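Local coordinates for protein RmpD (Hexulose-6-phosphate synthase) (Streptococcus mutans, PDB 3EXR) that belongs to the orotidine 5'-phosphate decarboxylase / HUMPS family and is probably an enzyme, with a closed eight-stranded TIM barrel in each of two subunits, at residues Val116-Tyr119 with Gly120-Tyr124; Gln142-Asp145 with Ala146-Ala149; Ala195-Gly198 with Ile199-Ala202. One frame throughout, in Å; residues are numbered along the deposited sequence.

Contact 1. Residues Val116-Tyr119 with Gly120-Tyr124; sequences VELY and GDWTY
The turn that carries W122 back against L118 is closed by one weak polar bond, from W122 N to G120 O at 3.1 Å. D121, the residue spanned by that bond, is the centre of an inverse gamma turn, and G120 enters it with a positive phi of 70°. The contact itself is apolar. L118 CD2 lies 3.9 Å from the centroid of the five-membered ring of W122 and 7° off the ring normal, which makes it a CH-pi contact over the face. The rest of the leucine follows the indole: L118 CB is 3.7 Å from W122 NE1, and L118 CD1 is 3.8 Å from W122 CZ2, so the side chain reaches from the pyrrole to the benzo part of the indole. W122 can receive it because its CG is lodged between the backbone N and the carbonyl carbon (chi1 62°), folding the ring back over the preceding residues. At the edge of the indole, near its plane, Y119 O is 4.1 Å from W122 CD1. The Y119 phenol takes a different course: its OH is hydrogen-bonded to D69 of the second subunit, which places this turn beside the dimer interface. In the fold, this is the loop leaving strand 113-117, where L118 keeps a backbone hydrogen bond to I139 of the adjacent strand 137-141. Helix 155-167 supplies L164 beneath both L118 and W122 and K160 for a cation-pi contact with W122, while L118 also touches W130 of helix 124-132, whose start T123 caps.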
loop_
_atom_site.group_PDB
_atom_site.type_symbol
_atom_site.label_atom_id
_atom_site.label_comp_id
_atom_site.label_asym_id
_atom_site.label_seq_id
_atom_site.Cartn_x
_atom_site.Cartn_y
_atom_site.Cartn_z
ATOM N N VAL A 116 -0.300 6.183 10.794
ATOM C CA VAL A 116 -1.174 5.061 10.495
ATOM C C VAL A 116 -2.370 5.533 9.645
ATOM O O VAL A 116 -3.205 6.352 10.058
ATOM C CB VAL A 116 -1.712 4.372 11.742
ATOM C CG1 VAL A 116 -2.537 3.135 11.347
ATOM C CG2 VAL A 116 -0.569 3.925 12.656
ATOM N N GLU A 117 -2.458 4.962 8.448
ATOM C CA GLU A 117 -3.571 5.161 7.521
ATOM C C GLU A 117 -4.744 4.264 7.891
ATOM O O GLU A 117 -4.610 3.049 7.927
ATOM C CB GLU A 117 -3.105 4.897 6.075
ATOM C CG GLU A 117 -2.450 6.120 5.410
ATOM C CD GLU A 117 -3.434 7.174 4.907
ATOM O OE1 GLU A 117 -4.646 7.026 5.147
ATOM O OE2 GLU A 117 -2.999 8.152 4.266
ATOM N N LEU A 118 -5.877 4.886 8.206
ATOM C CA LEU A 118 -7.042 4.189 8.755
ATOM C C LEU A 118 -8.001 3.783 7.659
ATOM O O LEU A 118 -8.633 4.646 7.038
ATOM C CB LEU A 118 -7.729 5.071 9.801
ATOM C CG LEU A 118 -6.876 5.472 11.004
ATOM C CD1 LEU A 118 -7.637 6.430 11.890
ATOM C CD2 LEU A 118 -6.445 4.283 11.839
ATOM N N TYR A 119 -8.042 2.469 7.393
ATOM C CA TYR A 119 -8.960 1.846 6.445
ATOM C C TYR A 119 -9.599 0.616 7.066
ATOM O O TYR A 119 -8.944 -0.146 7.779
ATOM C CB TYR A 119 -8.227 1.424 5.166
ATOM C CG TYR A 119 -7.901 2.599 4.257
ATOM C CD1 TYR A 119 -8.741 2.948 3.210
ATOM C CD2 TYR A 119 -6.791 3.416 4.496
ATOM C CE1 TYR A 119 -8.460 4.016 2.393
ATOM C CE2 TYR A 119 -6.514 4.510 3.693
ATOM C CZ TYR A 119 -7.350 4.803 2.636
ATOM O OH TYR A 119 -7.082 5.871 1.806
ATOM N N GLY A 120 -10.868 0.402 6.730
ATOM C CA GLY A 120 -11.592 -0.796 7.147
ATOM C C GLY A 120 -11.891 -0.820 8.632
ATOM O O GLY A 120 -11.975 0.249 9.263
ATOM N N ASP A 121 -12.014 -2.023 9.183
ATOM C CA ASP A 121 -12.499 -2.240 10.554
ATOM C C ASP A 121 -11.430 -2.225 11.643
ATOM O O ASP A 121 -11.276 -3.193 12.424
ATOM C CB ASP A 121 -13.226 -3.590 10.616
ATOM C CG ASP A 121 -14.430 -3.634 9.732
ATOM O OD1 ASP A 121 -15.175 -2.621 9.687
ATOM O OD2 ASP A 121 -14.673 -4.661 9.064
ATOM N N TRP A 122 -10.700 -1.133 11.736
ATOM C CA TRP A 122 -9.713 -0.988 12.797
ATOM C C TRP A 122 -10.412 -0.699 14.118
ATOM O O TRP A 122 -11.534 -0.182 14.124
ATOM C CB TRP A 122 -8.703 0.118 12.464
ATOM C CG TRP A 122 -9.340 1.431 12.336
ATOM C CD1 TRP A 122 -9.888 1.954 11.216
ATOM C CD2 TRP A 122 -9.561 2.389 13.385
ATOM N NE1 TRP A 122 -10.425 3.193 11.494
ATOM C CE2 TRP A 122 -10.232 3.483 12.817
ATOM C CE3 TRP A 122 -9.224 2.441 14.740
ATOM C CZ2 TRP A 122 -10.589 4.601 13.552
ATOM C CZ3 TRP A 122 -9.597 3.534 15.477
ATOM C CH2 TRP A 122 -10.265 4.614 14.878
ATOM N N THR A 123 -9.757 -1.042 15.218
ATOM C CA THR A 123 -10.315 -0.869 16.558
ATOM C C THR A 123 -9.468 0.074 17.435
ATOM O O THR A 123 -8.291 0.336 17.151
ATOM C CB THR A 123 -10.399 -2.231 17.292
ATOM O OG1 THR A 123 -9.075 -2.709 17.549
ATOM C CG2 THR A 123 -11.126 -3.285 16.468
ATOM N N TYR A 124 -10.064 0.562 18.523
ATOM C CA TYR A 124 -9.327 1.350 19.502
ATOM C C TYR A 124 -8.284 0.507 20.287
ATOM O O TYR A 124 -7.284 1.042 20.769
ATOM C CB TYR A 124 -10.291 2.041 20.450
ATOM C CG TYR A 124 -11.163 3.077 19.760
ATOM C CD1 TYR A 124 -10.594 4.236 19.239
ATOM C CD2 TYR A 124 -12.547 2.906 19.638
ATOM C CE1 TYR A 124 -11.378 5.211 18.608
ATOM C CE2 TYR A 124 -13.348 3.886 19.007
ATOM C CZ TYR A 124 -12.746 5.023 18.485
ATOM O OH TYR A 124 -13.502 6.014 17.874
#

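Contact 2. Residues Gln142-Asp145 with Ala146-Ala149; sequences QSRD and ALLA
From S143 to A149 the backbone is held by three successive i to i+4 bonds at the start of helix 144-149: L147 N bonds to S143 O at 2.9 Å, L148 N to R144 O at 2.8 Å and nearly straight (169°), and A149 N to D145 O at 3.1 Å. S143 holds the N-cap position without a capping bond from its side chain; its OG is hydrogen-bonded to D157 instead. Q142, just before the helix, runs extended along the turn with CG opposite its own N (chi1 -162°). This brings the two ends of its amide to different residues, Q142 NE2 3.6 Å from A146 CB and Q142 OE1 3.5 Å from L147 CD1. The rotation of the amide is consistent with the hydrogen bond from Q142 NE2 to E151 O. R144 bends at both chi2 and chi3, near 55° each: R144 CD crosses L148 at CG (4.1 Å), while R144 NE runs alongside L147, 4.1 Å from L147 CD2. Backbone bonds thus hold the turn, and the Q142 amide and the R144 chain lie against alanine and leucine carbons; S143 OG, Q142 NE2 and the R144 guanidinium bond outside the turn, the last in a salt bridge to D69 of the second subunit.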
loop_
_atom_site.group_PDB
_atom_site.type_symbol
_atom_site.label_atom_id
_atom_site.label_comp_id
_atom_site.label_asym_id
_atom_site.label_seq_id
_atom_site.Cartn_x
_atom_site.Cartn_y
_atom_site.Cartn_z
ATOM N N GLN A 142 -12.828 10.996 5.714
ATOM C CA GLN A 142 -14.283 11.094 5.736
ATOM C C GLN A 142 -14.905 9.793 5.212
ATOM O O GLN A 142 -14.421 9.167 4.248
ATOM C CB GLN A 142 -14.799 12.277 4.923
ATOM C CG GLN A 142 -16.229 12.598 5.335
ATOM C CD GLN A 142 -16.932 13.641 4.485
ATOM O OE1 GLN A 142 -16.367 14.179 3.525
ATOM N NE2 GLN A 142 -18.192 13.928 4.834
ATOM N N SER A 143 -15.976 9.349 5.860
ATOM C CA SER A 143 -16.710 8.190 5.377
ATOM C C SER A 143 -17.001 8.381 3.890
ATOM O O SER A 143 -17.488 9.450 3.493
ATOM C CB SER A 143 -17.993 8.018 6.195
ATOM O OG SER A 143 -17.622 7.505 7.481
ATOM N N ARG A 144 -16.637 7.377 3.080
ATOM C CA ARG A 144 -16.580 7.532 1.629
ATOM C C ARG A 144 -17.941 7.814 1.024
ATOM O O ARG A 144 -18.047 8.581 0.066
ATOM C CB ARG A 144 -15.960 6.279 1.004
ATOM C CG ARG A 144 -15.665 6.326 -0.499
ATOM C CD ARG A 144 -14.788 7.487 -0.969
ATOM N NE ARG A 144 -13.484 7.638 -0.295
ATOM C CZ ARG A 144 -12.353 7.001 -0.624
ATOM N NH1 ARG A 144 -12.314 6.097 -1.607
ATOM N NH2 ARG A 144 -11.229 7.272 0.051
ATOM N N ASP A 145 -18.985 7.196 1.588
ATOM C CA ASP A 145 -20.356 7.443 1.136
ATOM C C ASP A 145 -20.737 8.908 1.260
ATOM O O ASP A 145 -21.301 9.492 0.334
ATOM C CB ASP A 145 -21.359 6.603 1.940
ATOM C CG ASP A 145 -21.305 5.133 1.594
ATOM O OD1 ASP A 145 -21.657 4.310 2.481
ATOM O OD2 ASP A 145 -20.918 4.749 0.468
ATOM N N ALA A 146 -20.451 9.478 2.427
ATOM C CA ALA A 146 -20.704 10.895 2.697
ATOM C C ALA A 146 -19.842 11.808 1.820
ATOM O O ALA A 146 -20.293 12.859 1.347
ATOM C CB ALA A 146 -20.457 11.184 4.177
ATOM N N LEU A 147 -18.593 11.406 1.610
ATOM C CA LEU A 147 -17.673 12.153 0.773
ATOM C C LEU A 147 -18.201 12.203 -0.653
ATOM O O LEU A 147 -18.323 13.283 -1.236
ATOM C CB LEU A 147 -16.281 11.499 0.799
ATOM C CG LEU A 147 -15.161 12.207 0.031
ATOM C CD1 LEU A 147 -15.177 13.718 0.289
ATOM C CD2 LEU A 147 -13.833 11.626 0.415
ATOM N N LEU A 148 -18.530 11.035 -1.200
ATOM C CA LEU A 148 -19.019 10.954 -2.578
ATOM C C LEU A 148 -20.323 11.748 -2.770
ATOM O O LEU A 148 -20.538 12.346 -3.835
ATOM C CB LEU A 148 -19.159 9.491 -3.036
ATOM C CG LEU A 148 -17.896 8.684 -3.410
ATOM C CD1 LEU A 148 -18.299 7.487 -4.244
ATOM C CD2 LEU A 148 -16.791 9.490 -4.140
ATOM N N ALA A 149 -21.148 11.799 -1.733
ATOM C CA ALA A 149 -22.409 12.534 -1.772
ATOM C C ALA A 149 -22.305 14.034 -1.462
ATOM O O ALA A 149 -23.272 14.758 -1.574
ATOM C CB ALA A 149 -23.403 11.899 -0.867
#

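Contact 3. Residues Ala195-Gly198 with Ile199-Ala202; sequences AGRG and ITEA
R197 and E201, one turn apart, meet because the arginine chain bends at chi3 (88°) while the glutamate stays extended beyond CG, reaching back across the turn toward the guanidinium. The model places a salt bridge between R197 NE and E201 OE2, but at 2.4 Å it is implausibly short and the position of that oxygen is doubtful, so the details of the carboxylate carry little weight. As modelled, its plane is steeply inclined to that of the guanidinium, and E201 OE1 lies over one face of R197, offset toward the rim. The backbone of the turn is better defined. G196 O accepts two donors at the start of helix 197-200: T200 N at 3.0 Å, in the carbonyl plane and fairly straight (163°), and I199 N at 3.1 Å, from above that plane. The next bond, E201 N to R197 O at 2.8 Å, continues the turn until E201 departs from helical geometry. On the buried side A195 CB presses against I199 CD1 at 3.4 Å, tighter than ordinary carbon contact. Separately, A202 CB lies 3.7 Å from G198 O. The single-turn helix follows the eighth strand of the barrel, a place where many phosphate-binding TIM barrels also carry a short helix. A195 ends strand 192-195 and is backbone-bonded to Q9 and A11 of strand 7-12, where the barrel closes. I199 packs into A209 and F212 of helix 205-220 and V27 of helix 17-27, whose A23 meets T200; A202 touches A208.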
loop_
_atom_site.group_PDB
_atom_site.type_symbol
_atom_site.label_atom_id
_atom_site.label_comp_id
_atom_site.label_asym_id
_atom_site.label_seq_id
_atom_site.Cartn_x
_atom_site.Cartn_y
_atom_site.Cartn_z
ATOM N N ALA A 195 -5.447 18.495 2.044
ATOM C CA ALA A 195 -6.184 18.870 0.860
ATOM C C ALA A 195 -5.469 18.282 -0.341
ATOM O O ALA A 195 -4.321 17.846 -0.241
ATOM C CB ALA A 195 -6.279 20.389 0.738
ATOM N N GLY A 196 -6.155 18.247 -1.467
ATOM C CA GLY A 196 -5.602 17.729 -2.709
ATOM C C GLY A 196 -6.048 18.560 -3.907
ATOM O O GLY A 196 -5.670 19.726 -4.030
ATOM N N ARG A 197 -6.804 17.936 -4.801
ATOM C CA ARG A 197 -7.219 18.554 -6.064
ATOM C C ARG A 197 -8.067 19.816 -5.909
ATOM O O ARG A 197 -8.004 20.711 -6.741
ATOM C CB ARG A 197 -7.926 17.510 -6.933
ATOM C CG ARG A 197 -6.979 16.386 -7.426
ATOM C CD ARG A 197 -7.731 15.335 -8.218
ATOM N NE ARG A 197 -7.817 15.666 -9.643
ATOM C CZ ARG A 197 -8.765 15.210 -10.469
ATOM N NH1 ARG A 197 -9.715 14.396 -10.018
ATOM N NH2 ARG A 197 -8.755 15.564 -11.756
ATOM N N GLY A 198 -8.832 19.906 -4.827
ATOM C CA GLY A 198 -9.598 21.113 -4.506
ATOM C C GLY A 198 -8.716 22.346 -4.506
ATOM O O GLY A 198 -9.130 23.417 -4.968
ATOM N N ILE A 199 -7.493 22.206 -4.004
ATOM C CA ILE A 199 -6.542 23.305 -4.056
ATOM C C ILE A 199 -5.672 23.312 -5.319
ATOM O O ILE A 199 -5.451 24.365 -5.909
ATOM C CB ILE A 199 -5.693 23.332 -2.778
ATOM C CG1 ILE A 199 -6.553 23.775 -1.591
ATOM C CG2 ILE A 199 -4.542 24.261 -2.925
ATOM C CD1 ILE A 199 -5.853 23.637 -0.305
ATOM N N THR A 200 -5.160 22.169 -5.741
ATOM C CA THR A 200 -4.166 22.184 -6.829
ATOM C C THR A 200 -4.794 22.376 -8.202
ATOM O O THR A 200 -4.112 22.790 -9.115
ATOM C CB THR A 200 -3.288 20.913 -6.848
ATOM O OG1 THR A 200 -4.124 19.772 -7.016
ATOM C CG2 THR A 200 -2.525 20.768 -5.555
ATOM N N GLU A 201 -6.092 22.105 -8.324
ATOM C CA GLU A 201 -6.835 22.359 -9.579
ATOM C C GLU A 201 -7.601 23.671 -9.566
ATOM O O GLU A 201 -8.373 23.941 -10.494
ATOM C CB GLU A 201 -7.817 21.215 -9.861
ATOM C CG GLU A 201 -7.148 19.897 -10.159
ATOM C CD GLU A 201 -8.128 18.786 -10.476
ATOM O OE1 GLU A 201 -9.367 18.923 -10.289
ATOM O OE2 GLU A 201 -7.651 17.742 -10.927
ATOM N N ALA A 202 -7.420 24.467 -8.520
ATOM C CA ALA A 202 -8.114 25.757 -8.425
ATOM C C ALA A 202 -7.521 26.715 -9.438
ATOM O O ALA A 202 -6.433 26.472 -9.960
ATOM C CB ALA A 202 -8.044 26.344 -6.999
#

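Overall arrangement
All three contacts are local turns that follow barrel strands: contact 1 after strand 113-117, contact 2 after 137-141 and contact 3 after 192-195. Contacts 1 and 2 leave adjacent strands, with centres about 16 Å apart, and share a partner in D69 of the second subunit. Contact 3, its centre about 26 Å from that of contact 1, touches no other chain and sits near the barrel's closure. Contact 2 is a surface turn; contacts 1 and 3 are partly buried. Contacts 2 and 3 both have backbone bonds at a helix start, whereas contact 1 rests on a CH-pi contact; contact 3 adds a buried A195-I199 contact and an exposed R197-E201 pair whose modelled geometry is uncertain.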